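Local coordinates for protein peroxiredoxin (Akkermansia muciniphila, PDB 6KHX) that probably reduces hydrogen peroxide and organic hydroperoxides as a typical 2-Cys peroxiredoxin built on the thioredoxin fold, at residues Asn14-Gly19 with Phe79-Trp84; Ile37-Pro42 with Ile54-Ala59; Asn86-Arg89 with Ile94-Val97; Ala192-Thr195 with Gly200-Ser203. All blocks are in the same frame, centred on the assembly; numbering follows the deposited sequence.

Contact 1: residues Asn14-Gly19 with Phe79-Trp84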
loop_
_atom_site.group_PDB
_atom_site.type_symbol
_atom_site.label_atom_id
_atom_site.label_comp_id
_atom_site.label_asym_id
_atom_site.label_seq_id
_atom_site.Cartn_x
_atom_site.Cartn_y
_atom_site.Cartn_z
ATOM N N ASN B 14 33.042 17.367 -15.678
ATOM C CA ASN B 14 34.142 17.749 -16.542
ATOM C C ASN B 14 33.774 19.021 -17.293
ATOM O O ASN B 14 32.606 19.257 -17.626
ATOM C CB ASN B 14 34.446 16.627 -17.533
ATOM C CG ASN B 14 34.871 15.352 -16.846
ATOM O OD1 ASN B 14 35.588 15.383 -15.850
ATOM N ND2 ASN B 14 34.408 14.221 -17.362
ATOM N N ALA B 15 34.785 19.836 -17.576
ATOM C CA ALA B 15 34.560 21.071 -18.310
ATOM C C ALA B 15 35.780 21.369 -19.161
ATOM O O ALA B 15 36.840 20.761 -19.001
ATOM C CB ALA B 15 34.259 22.242 -17.368
ATOM N N VAL B 16 35.609 22.296 -20.094
ATOM C CA VAL B 16 36.712 22.889 -20.834
ATOM C C VAL B 16 36.878 24.306 -20.324
ATOM O O VAL B 16 35.978 25.140 -20.474
ATOM C CB VAL B 16 36.487 22.856 -22.350
ATOM C CG1 VAL B 16 37.781 23.159 -23.075
ATOM C CG2 VAL B 16 36.049 21.471 -22.753
ATOM N N VAL B 17 38.009 24.556 -19.673
ATOM C CA VAL B 17 38.379 25.874 -19.181
ATOM C C VAL B 17 39.653 26.279 -19.904
ATOM O O VAL B 17 40.636 25.525 -19.908
ATOM C CB VAL B 17 38.575 25.885 -17.652
ATOM C CG1 VAL B 17 38.877 27.290 -17.170
ATOM C CG2 VAL B 17 37.337 25.346 -16.951
ATOM N N ASN B 18 39.621 27.453 -20.536
ATOM C CA ASN B 18 40.741 27.948 -21.334
ATOM C C ASN B 18 41.215 26.891 -22.330
ATOM O O ASN B 18 42.413 26.666 -22.515
ATOM C CB ASN B 18 41.887 28.417 -20.432
ATOM C CG ASN B 18 42.829 29.383 -21.132
ATOM O OD1 ASN B 18 42.443 30.080 -22.075
ATOM N ND2 ASN B 18 44.068 29.444 -20.657
ATOM N N GLY B 19 40.259 26.213 -22.965
ATOM C CA GLY B 19 40.600 25.232 -23.974
ATOM C C GLY B 19 41.150 23.926 -23.451
ATOM O O GLY B 19 41.557 23.083 -24.254
ATOM N N PHE B 79 34.951 16.132 -24.504
ATOM C CA PHE B 79 35.753 15.975 -25.711
ATOM C C PHE B 79 35.109 16.640 -26.925
ATOM O O PHE B 79 35.814 17.193 -27.772
ATOM C CB PHE B 79 36.024 14.495 -25.976
ATOM C CG PHE B 79 37.081 13.913 -25.085
ATOM C CD1 PHE B 79 36.762 13.414 -23.835
ATOM C CD2 PHE B 79 38.406 13.888 -25.493
ATOM C CE1 PHE B 79 37.747 12.888 -23.014
ATOM C CE2 PHE B 79 39.392 13.362 -24.678
ATOM C CZ PHE B 79 39.063 12.865 -23.438
ATOM N N SER B 80 33.782 16.625 -27.030
ATOM C CA SER B 80 33.147 17.422 -28.075
ATOM C C SER B 80 33.387 18.910 -27.848
ATOM O O SER B 80 33.675 19.650 -28.794
ATOM C CB SER B 80 31.656 17.113 -28.145
ATOM O OG SER B 80 31.451 15.791 -28.600
ATOM N N HIS B 81 33.275 19.367 -26.595
ATOM C CA HIS B 81 33.593 20.756 -26.273
ATOM C C HIS B 81 35.024 21.097 -26.679
ATOM O O HIS B 81 35.278 22.123 -27.326
ATOM C CB HIS B 81 33.404 21.001 -24.776
ATOM C CG HIS B 81 31.983 20.927 -24.312
ATOM N ND1 HIS B 81 30.919 20.783 -25.176
ATOM C CD2 HIS B 81 31.453 20.958 -23.065
ATOM C CE1 HIS B 81 29.794 20.739 -24.483
ATOM N NE2 HIS B 81 30.091 20.843 -23.201
ATOM N N TRP B 82 35.977 20.247 -26.291
ATOM C CA TRP B 82 37.379 20.499 -26.601
ATOM C C TRP B 82 37.626 20.514 -28.107
ATOM O O TRP B 82 38.340 21.383 -28.617
ATOM C CB TRP B 82 38.255 19.454 -25.911
ATOM C CG TRP B 82 39.650 19.399 -26.443
ATOM C CD1 TRP B 82 40.716 20.157 -26.048
ATOM C CD2 TRP B 82 40.131 18.536 -27.481
ATOM N NE1 TRP B 82 41.830 19.816 -26.777
ATOM C CE2 TRP B 82 41.496 18.824 -27.663
ATOM C CE3 TRP B 82 39.538 17.546 -28.273
ATOM C CZ2 TRP B 82 42.277 18.158 -28.601
ATOM C CZ3 TRP B 82 40.313 16.887 -29.203
ATOM C CH2 TRP B 82 41.668 17.195 -29.361
ATOM N N ALA B 83 37.054 19.555 -28.836
ATOM C CA ALA B 83 37.175 19.568 -30.288
ATOM C C ALA B 83 36.578 20.841 -30.879
ATOM O O ALA B 83 37.112 21.396 -31.846
ATOM C CB ALA B 83 36.504 18.327 -30.878
ATOM N N TRP B 84 35.488 21.338 -30.290
ATOM C CA TRP B 84 34.808 22.498 -30.855
ATOM C C TRP B 84 35.607 23.776 -30.634
ATOM O O TRP B 84 35.636 24.652 -31.506
ATOM C CB TRP B 84 33.414 22.631 -30.249
ATOM C CG TRP B 84 32.440 23.323 -31.134
ATOM C CD1 TRP B 84 32.570 23.558 -32.469
ATOM C CD2 TRP B 84 31.171 23.867 -30.752
ATOM N NE1 TRP B 84 31.459 24.214 -32.945
ATOM C CE2 TRP B 84 30.587 24.418 -31.909
ATOM C CE3 TRP B 84 30.471 23.941 -29.543
ATOM C CZ2 TRP B 84 29.337 25.032 -31.894
ATOM C CZ3 TRP B 84 29.231 24.555 -29.529
ATOM C CH2 TRP B 84 28.677 25.092 -30.697
#

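Contact 2: residues Ile37-Pro42 with Ile54-Ala59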
loop_
_atom_site.group_PDB
_atom_site.type_symbol
_atom_site.label_atom_id
_atom_site.label_comp_id
_atom_site.label_asym_id
_atom_site.label_seq_id
_atom_site.Cartn_x
_atom_site.Cartn_y
_atom_site.Cartn_z
ATOM N N ILE B 37 26.714 33.816 -14.382
ATOM C CA ILE B 37 25.757 33.696 -15.474
ATOM C C ILE B 37 25.965 32.309 -16.068
ATOM O O ILE B 37 27.003 32.031 -16.681
ATOM C CB ILE B 37 25.937 34.801 -16.523
ATOM C CG1 ILE B 37 25.408 36.132 -15.990
ATOM C CG2 ILE B 37 25.213 34.445 -17.813
ATOM C CD1 ILE B 37 23.909 36.221 -15.989
ATOM N N LEU B 38 24.998 31.423 -15.846
ATOM C CA LEU B 38 25.066 30.039 -16.308
ATOM C C LEU B 38 24.086 29.867 -17.460
ATOM O O LEU B 38 22.889 30.113 -17.293
ATOM C CB LEU B 38 24.736 29.074 -15.165
ATOM C CG LEU B 38 24.602 27.586 -15.496
ATOM C CD1 LEU B 38 25.956 27.011 -15.881
ATOM C CD2 LEU B 38 23.995 26.800 -14.338
ATOM N N PHE B 39 24.580 29.469 -18.632
ATOM C CA PHE B 39 23.685 29.302 -19.772
ATOM C C PHE B 39 23.872 27.936 -20.427
ATOM O O PHE B 39 24.997 27.460 -20.616
ATOM C CB PHE B 39 23.846 30.445 -20.809
ATOM C CG PHE B 39 25.116 30.392 -21.609
ATOM C CD1 PHE B 39 26.299 30.896 -21.101
ATOM C CD2 PHE B 39 25.111 29.872 -22.893
ATOM C CE1 PHE B 39 27.466 30.853 -21.847
ATOM C CE2 PHE B 39 26.275 29.832 -23.647
ATOM C CZ PHE B 39 27.452 30.320 -23.122
ATOM N N PHE B 40 22.739 27.316 -20.756
ATOM C CA PHE B 40 22.651 26.028 -21.427
ATOM C C PHE B 40 22.272 26.238 -22.888
ATOM O O PHE B 40 21.399 27.065 -23.194
ATOM C CB PHE B 40 21.589 25.134 -20.767
ATOM C CG PHE B 40 21.819 24.868 -19.302
ATOM C CD1 PHE B 40 21.486 25.816 -18.346
ATOM C CD2 PHE B 40 22.341 23.655 -18.879
ATOM C CE1 PHE B 40 21.690 25.571 -17.002
ATOM C CE2 PHE B 40 22.542 23.399 -17.535
ATOM C CZ PHE B 40 22.214 24.356 -16.593
ATOM N N TYR B 41 22.885 25.442 -23.762
ATOM C CA TYR B 41 22.594 25.338 -25.184
ATOM C C TYR B 41 22.475 23.868 -25.556
ATOM O O TYR B 41 23.030 23.004 -24.869
ATOM C CB TYR B 41 23.684 26.012 -26.033
ATOM C CG TYR B 41 25.047 25.379 -25.906
ATOM C CD1 TYR B 41 25.889 25.702 -24.847
ATOM C CD2 TYR B 41 25.499 24.465 -26.849
ATOM C CE1 TYR B 41 27.141 25.129 -24.726
ATOM C CE2 TYR B 41 26.747 23.888 -26.742
ATOM C CZ TYR B 41 27.566 24.220 -25.680
ATOM O OH TYR B 41 28.815 23.639 -25.570
ATOM N N PRO B 42 21.767 23.544 -26.661
ATOM C CA PRO B 42 21.447 22.133 -26.949
ATOM C C PRO B 42 22.583 21.254 -27.456
ATOM O O PRO B 42 22.779 20.157 -26.924
ATOM C CB PRO B 42 20.334 22.236 -28.003
ATOM C CG PRO B 42 20.488 23.587 -28.603
ATOM C CD PRO B 42 20.984 24.467 -27.502
ATOM N N ILE B 54 30.429 32.437 -28.756
ATOM C CA ILE B 54 31.417 33.414 -29.202
ATOM C C ILE B 54 31.056 34.810 -28.710
ATOM O O ILE B 54 31.929 35.564 -28.262
ATOM C CB ILE B 54 31.565 33.364 -30.731
ATOM C CG1 ILE B 54 32.221 32.049 -31.143
ATOM C CG2 ILE B 54 32.403 34.534 -31.217
ATOM C CD1 ILE B 54 32.093 31.741 -32.614
ATOM N N GLY B 55 29.775 35.183 -28.779
ATOM C CA GLY B 55 29.380 36.488 -28.284
ATOM C C GLY B 55 29.657 36.657 -26.802
ATOM O O GLY B 55 30.118 37.715 -26.366
ATOM N N PHE B 56 29.402 35.611 -26.007
ATOM C CA PHE B 56 29.756 35.674 -24.590
ATOM C C PHE B 56 31.261 35.827 -24.410
ATOM O O PHE B 56 31.719 36.497 -23.476
ATOM C CB PHE B 56 29.249 34.436 -23.848
ATOM C CG PHE B 56 27.887 34.613 -23.232
ATOM C CD1 PHE B 56 27.711 35.434 -22.131
ATOM C CD2 PHE B 56 26.789 33.934 -23.737
ATOM C CE1 PHE B 56 26.459 35.599 -21.566
ATOM C CE2 PHE B 56 25.543 34.091 -23.171
ATOM C CZ PHE B 56 25.378 34.923 -22.083
ATOM N N GLN B 57 32.051 35.193 -25.281
ATOM C CA GLN B 57 33.497 35.405 -25.233
ATOM C C GLN B 57 33.855 36.861 -25.517
ATOM O O GLN B 57 34.742 37.427 -24.866
ATOM C CB GLN B 57 34.203 34.481 -26.219
ATOM C CG GLN B 57 35.711 34.659 -26.257
ATOM C CD GLN B 57 36.387 34.302 -24.943
ATOM O OE1 GLN B 57 36.016 33.330 -24.282
ATOM N NE2 GLN B 57 37.398 35.074 -24.570
ATOM N N GLU B 58 33.184 37.482 -26.495
ATOM C CA GLU B 58 33.517 38.857 -26.865
ATOM C C GLU B 58 33.175 39.838 -25.752
ATOM O O GLU B 58 33.856 40.857 -25.592
ATOM C CB GLU B 58 32.778 39.273 -28.146
ATOM C CG GLU B 58 32.861 38.315 -29.338
ATOM C CD GLU B 58 34.230 38.263 -30.004
ATOM O OE1 GLU B 58 35.233 38.664 -29.378
ATOM O OE2 GLU B 58 34.301 37.814 -31.170
ATOM N N ALA B 59 32.121 39.556 -24.991
ATOM C CA ALA B 59 31.681 40.403 -23.894
ATOM C C ALA B 59 32.275 39.985 -22.552
ATOM O O ALA B 59 31.813 40.455 -21.509
ATOM C CB ALA B 59 30.150 40.401 -23.814
#

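Contact 3: residues Asn86-Arg89 with Ile94-Val97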
loop_
_atom_site.group_PDB
_atom_site.type_symbol
_atom_site.label_atom_id
_atom_site.label_comp_id
_atom_site.label_asym_id
_atom_site.label_seq_id
_atom_site.Cartn_x
_atom_site.Cartn_y
_atom_site.Cartn_z
ATOM N N ASN B 86 38.683 23.845 -30.651
ATOM C CA ASN B 86 39.808 23.698 -31.560
ATOM C C ASN B 86 39.379 23.683 -33.025
ATOM O O ASN B 86 40.158 23.269 -33.888
ATOM C CB ASN B 86 40.609 22.444 -31.216
ATOM C CG ASN B 86 41.509 22.646 -30.006
ATOM O OD1 ASN B 86 42.596 23.215 -30.117
ATOM N ND2 ASN B 86 41.064 22.175 -28.847
ATOM N N THR B 87 38.153 24.113 -33.320
ATOM C CA THR B 87 37.686 24.276 -34.688
ATOM C C THR B 87 37.556 25.758 -34.996
ATOM O O THR B 87 36.885 26.476 -34.241
ATOM C CB THR B 87 36.336 23.582 -34.895
ATOM O OG1 THR B 87 36.473 22.183 -34.634
ATOM C CG2 THR B 87 35.846 23.777 -36.325
ATOM N N PRO B 88 38.158 26.257 -36.080
ATOM C CA PRO B 88 38.096 27.698 -36.358
ATOM C C PRO B 88 36.674 28.170 -36.623
ATOM O O PRO B 88 35.834 27.434 -37.148
ATOM C CB PRO B 88 38.988 27.862 -37.598
ATOM C CG PRO B 88 39.056 26.509 -38.206
ATOM C CD PRO B 88 38.986 25.541 -37.065
ATOM N N ARG B 89 36.413 29.426 -36.240
ATOM C CA ARG B 89 35.059 29.970 -36.307
ATOM C C ARG B 89 34.534 29.989 -37.736
ATOM O O ARG B 89 33.344 29.749 -37.971
ATOM C CB ARG B 89 35.036 31.381 -35.719
ATOM C CG ARG B 89 35.542 31.450 -34.300
ATOM C CD ARG B 89 35.437 32.846 -33.724
ATOM N NE ARG B 89 35.955 32.872 -32.359
ATOM C CZ ARG B 89 35.995 33.952 -31.584
ATOM N NH1 ARG B 89 35.549 35.120 -32.036
ATOM N NH2 ARG B 89 36.492 33.864 -30.355
ATOM N N ILE B 94 34.185 27.233 -32.379
ATOM C CA ILE B 94 34.152 28.231 -31.315
ATOM C C ILE B 94 35.566 28.482 -30.803
ATOM O O ILE B 94 35.790 28.624 -29.595
ATOM C CB ILE B 94 33.212 27.806 -30.170
ATOM C CG1 ILE B 94 33.602 26.427 -29.626
ATOM C CG2 ILE B 94 31.754 27.839 -30.622
ATOM C CD1 ILE B 94 32.995 26.125 -28.293
ATOM N N GLN B 95 36.526 28.543 -31.723
ATOM C CA GLN B 95 37.902 28.851 -31.357
ATOM C C GLN B 95 37.962 30.176 -30.611
ATOM O O GLN B 95 37.293 31.145 -30.978
ATOM C CB GLN B 95 38.769 28.921 -32.615
ATOM C CG GLN B 95 40.262 28.800 -32.384
ATOM C CD GLN B 95 41.029 28.612 -33.689
ATOM O OE1 GLN B 95 41.313 27.485 -34.104
ATOM N NE2 GLN B 95 41.360 29.719 -34.345
ATOM N N GLY B 96 38.763 30.214 -29.547
ATOM C CA GLY B 96 38.927 31.415 -28.759
ATOM C C GLY B 96 37.990 31.565 -27.580
ATOM O O GLY B 96 38.160 32.509 -26.796
ATOM N N VAL B 97 37.002 30.685 -27.430
ATOM C CA VAL B 97 36.153 30.699 -26.243
ATOM C C VAL B 97 36.951 30.145 -25.068
ATOM O O VAL B 97 37.434 29.009 -25.111
ATOM C CB VAL B 97 34.864 29.904 -26.477
ATOM C CG1 VAL B 97 34.095 29.748 -25.175
ATOM C CG2 VAL B 97 34.006 30.600 -27.527
#

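Contact 4: residues Ala192-Thr195 with Gly200-Ser203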
loop_
_atom_site.group_PDB
_atom_site.type_symbol
_atom_site.label_atom_id
_atom_site.label_comp_id
_atom_site.label_asym_id
_atom_site.label_seq_id
_atom_site.Cartn_x
_atom_site.Cartn_y
_atom_site.Cartn_z
ATOM N N ALA B 192 17.453 56.371 -12.728
ATOM C CA ALA B 192 16.871 56.453 -11.397
ATOM C C ALA B 192 16.211 55.136 -11.011
ATOM O O ALA B 192 15.374 54.608 -11.751
ATOM C CB ALA B 192 15.848 57.585 -11.336
ATOM N N ALA B 193 16.594 54.602 -9.848
ATOM C CA ALA B 193 15.914 53.442 -9.284
ATOM C C ALA B 193 14.769 53.919 -8.399
ATOM O O ALA B 193 14.228 55.006 -8.625
ATOM C CB ALA B 193 16.884 52.553 -8.510
ATOM N N MET B 194 14.396 53.144 -7.384
ATOM C CA MET B 194 13.204 53.469 -6.614
ATOM C C MET B 194 13.326 52.940 -5.193
ATOM O O MET B 194 13.859 51.849 -4.970
ATOM C CB MET B 194 11.955 52.889 -7.284
ATOM C CG MET B 194 10.663 53.104 -6.519
ATOM S SD MET B 194 9.317 52.205 -7.304
ATOM C CE MET B 194 9.761 52.451 -9.019
ATOM N N THR B 195 12.828 53.723 -4.238
ATOM C CA THR B 195 12.739 53.286 -2.851
ATOM C C THR B 195 11.513 52.399 -2.650
ATOM O O THR B 195 10.392 52.827 -2.944
ATOM C CB THR B 195 12.653 54.496 -1.925
ATOM O OG1 THR B 195 13.850 55.272 -2.044
ATOM C CG2 THR B 195 12.468 54.062 -0.485
ATOM N N GLY B 200 8.121 56.114 -2.025
ATOM C CA GLY B 200 9.102 55.888 -3.075
ATOM C C GLY B 200 8.473 55.701 -4.443
ATOM O O GLY B 200 8.895 56.320 -5.427
ATOM N N VAL B 201 7.445 54.852 -4.523
ATOM C CA VAL B 201 6.811 54.595 -5.811
ATOM C C VAL B 201 6.012 55.815 -6.259
ATOM O O VAL B 201 5.999 56.159 -7.450
ATOM C CB VAL B 201 5.947 53.314 -5.752
ATOM C CG1 VAL B 201 4.838 53.425 -4.714
ATOM C CG2 VAL B 201 5.369 52.989 -7.117
ATOM N N ALA B 202 5.356 56.506 -5.316
ATOM C CA ALA B 202 4.634 57.722 -5.684
ATOM C C ALA B 202 5.581 58.776 -6.257
ATOM O O ALA B 202 5.276 59.408 -7.276
ATOM C CB ALA B 202 3.879 58.277 -4.477
ATOM N N SER B 203 6.745 58.955 -5.632
ATOM C CA SER B 203 7.711 59.935 -6.116
ATOM C C SER B 203 8.292 59.533 -7.468
ATOM O O SER B 203 8.452 60.384 -8.351
ATOM C CB SER B 203 8.828 60.118 -5.088
ATOM O OG SER B 203 9.920 60.821 -5.655
HETATM O O HOH W 1 11.621 56.303 -5.232
#

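Contact 1: residues Asn14-Gly19 with Phe79-Trp84
Packing of a helix against a β-hairpin, mostly through one valine methyl, joins V16 and G19 to H81 and W82, at a margin of the thioredoxin-fold core of this peroxiredoxin. Strand 13-17 forms the hairpin with strand 20-22, and helix 78-85 lies against it. No hydrogen bond crosses, and the fit depends on which branch of each residue faces the other element.

V16 works through one methyl. Its CG1 stands anti to the backbone N (chi1 -166°), which leaves CG2 anti to the carbonyl carbon and directed at the helix. There V16 CG2 rests on H81 CB at 3.4 Å and reaches the backbone at W82 N, 3.7 Å away. W82 CB is a looser neighbour, 4.3 Å from V16 CG2. The side chains of V16 and H81 cross at a slant, and they meet at H81 CB. Both nitrogens of the imidazole are engaged beyond the hairpin, H81 ND1 with D44 and H81 NE2 with the carbonyl of V102, which fixes the ring's rotation.

The hairpin turn supplies the second touch. N18 and G19 take positive phi values, as in a tight two-residue turn, and the G19 carbonyl is brought to the indole. W82 reaches it because its CG lies anti to the backbone N (chi1 165°). H198 of a third subunit stacks on the same indole, so the ring serves both the fold and the assembly. G19 O comes in at the indole edge, near the ring plane, 3.5 Å from W82 CD1.

Contact 2: residues Ile37-Pro42 with Ile54-Ala59
The 2.9 Å backbone bond from E58 N to I54 O belongs to the last turn of helix 48-58, the turn that presents F56 to F39 and I37 on strand 35-40. No polar bond links the two segments, and all three touching residues are buried.

F39 and F56 form an offset stack, with centroids 4.4 Å apart and planes 16° from parallel. The two side chains run in opposite directions past each other, so the rims overlap rather than the centres. F56 CD2 lies over one face of the F39 ring, 3.7 Å from F39 CE1. The ring of F39 is placed there by a first torsion of 72°, which sets CG between the backbone N and the carbonyl carbon. I37 adds a second touch at roughly a right angle to F56, its CG2 standing 4.1 Å from F56 CE1.

V70 and L140, on two neighbouring strands, also pack on F56. A helix laid on a central sheet through such a layer is the core of the thioredoxin fold, and the PxxxTxxC signature of peroxiredoxins, beginning here at P42, runs into the first turn of this helix, at C49.

Contact 3: residues Asn86-Arg89 with Ile94-Val97
R89 leaves its backbone with CG anti to the carbonyl carbon (chi1 -57°) and then runs fully extended, a shape that carries the guanidinium across to the carbonyl of Q95. There it grips one atom side-on with two nitrogens. R89 NE donates to Q95 O at 2.6 Å, nearly in line with the carbonyl (C=O...N angle 165°), and R89 NH2 donates to the same Q95 O at 2.9 Å, in the carbonyl plane. The oxygen lies close to the guanidinium plane and is met edge-on, so the two bonds fix the rotation of that group. The third nitrogen, NH1, forms a salt bridge with E58 of helix 48-58. With a leucine in place of R89, Q95 O would probably lose both donors and E58 its opposite charge.

On the other flank, Q95 lays its extended side chain alongside P88, with CB 3.5 Å from T87 O and OE1 3.9 Å from P88 CA. A weak backbone bond joins Q95 N to T87 O at 3.3 Å. G96, which follows Q95, has a positive phi; a CB here would be jammed against the preceding carbonyl and probably crowd R89 NH2. V97 N bonds to I94 O at 3.2 Å, which completes a type II β turn from I94 to V97. An arginine clasping the carbonyl of that turn thus closes a short loop within the connection from helix 78-85 to strand 101-103.

Contact 4: residues Ala192-Thr195 with Gly200-Ser203
M194 and V201 lie side by side with their side chains pointing the same way, in the C-terminal region that typical 2-Cys peroxiredoxins carry beyond the thioredoxin fold. The loop of M194 and T195 here folds back on the beginning of helix 198-209. M194 runs out with CG anti to the backbone N (chi1 177°), straight as far as SD, and bends at chi3 (-38°).

Two atoms of that chain do the touching. M194 CG passes the helix backbone 3.8 Å from G200 O, whereas M194 SD settles against V201, 3.8 Å from its CA and 3.9 Å from its CB. The sulfur therefore meets V201 alongside, at the root of its side chain and at CG2. V182 and P184 of the same chain also pack on M194, and T51 of the fourth subunit adds to its surroundings, while V201 touches T46 of that subunit. Replacing M194 by an alanine would take away everything beyond CB, CG and SD among it, and would probably open a gap beside V201 and weaken the packing against T51 of that neighbour.

T195 approaches by its backbone instead. Its carbonyl O receives a CA-H...O contact from G200 CA at 3.3 Å, with an angle of 157° at the hydrogen. G200 has no side chain, and a CB at this place would collide with that same oxygen. A water bridges the two backbones: it accepts from T195 N at 3.0 Å and donates to G200 O at 2.7 Å.

Three of the contacts form one neighbourhood and the fourth stands apart. Contact 2 is nested inside the loop that contact 1 closes, contact 3 follows, and contact 4 comes last. Contacts 1 and 2 share the mixed sheet, with centres about 14 Å apart. Contact 3 centres about 10 Å from contact 1, lies in the loop that leaves helix 78-85, and also touches helix 48-58 of contact 2, whose centre is about 14 Å away. Contact 4 lies in the C-terminal region, its centre about 33 Å from that of contact 2, yet both touch the same fourth subunit. The thioredoxin-fold body is thus knit locally, while the C-terminal part reaches out to a neighbour in the ten-chain assembly.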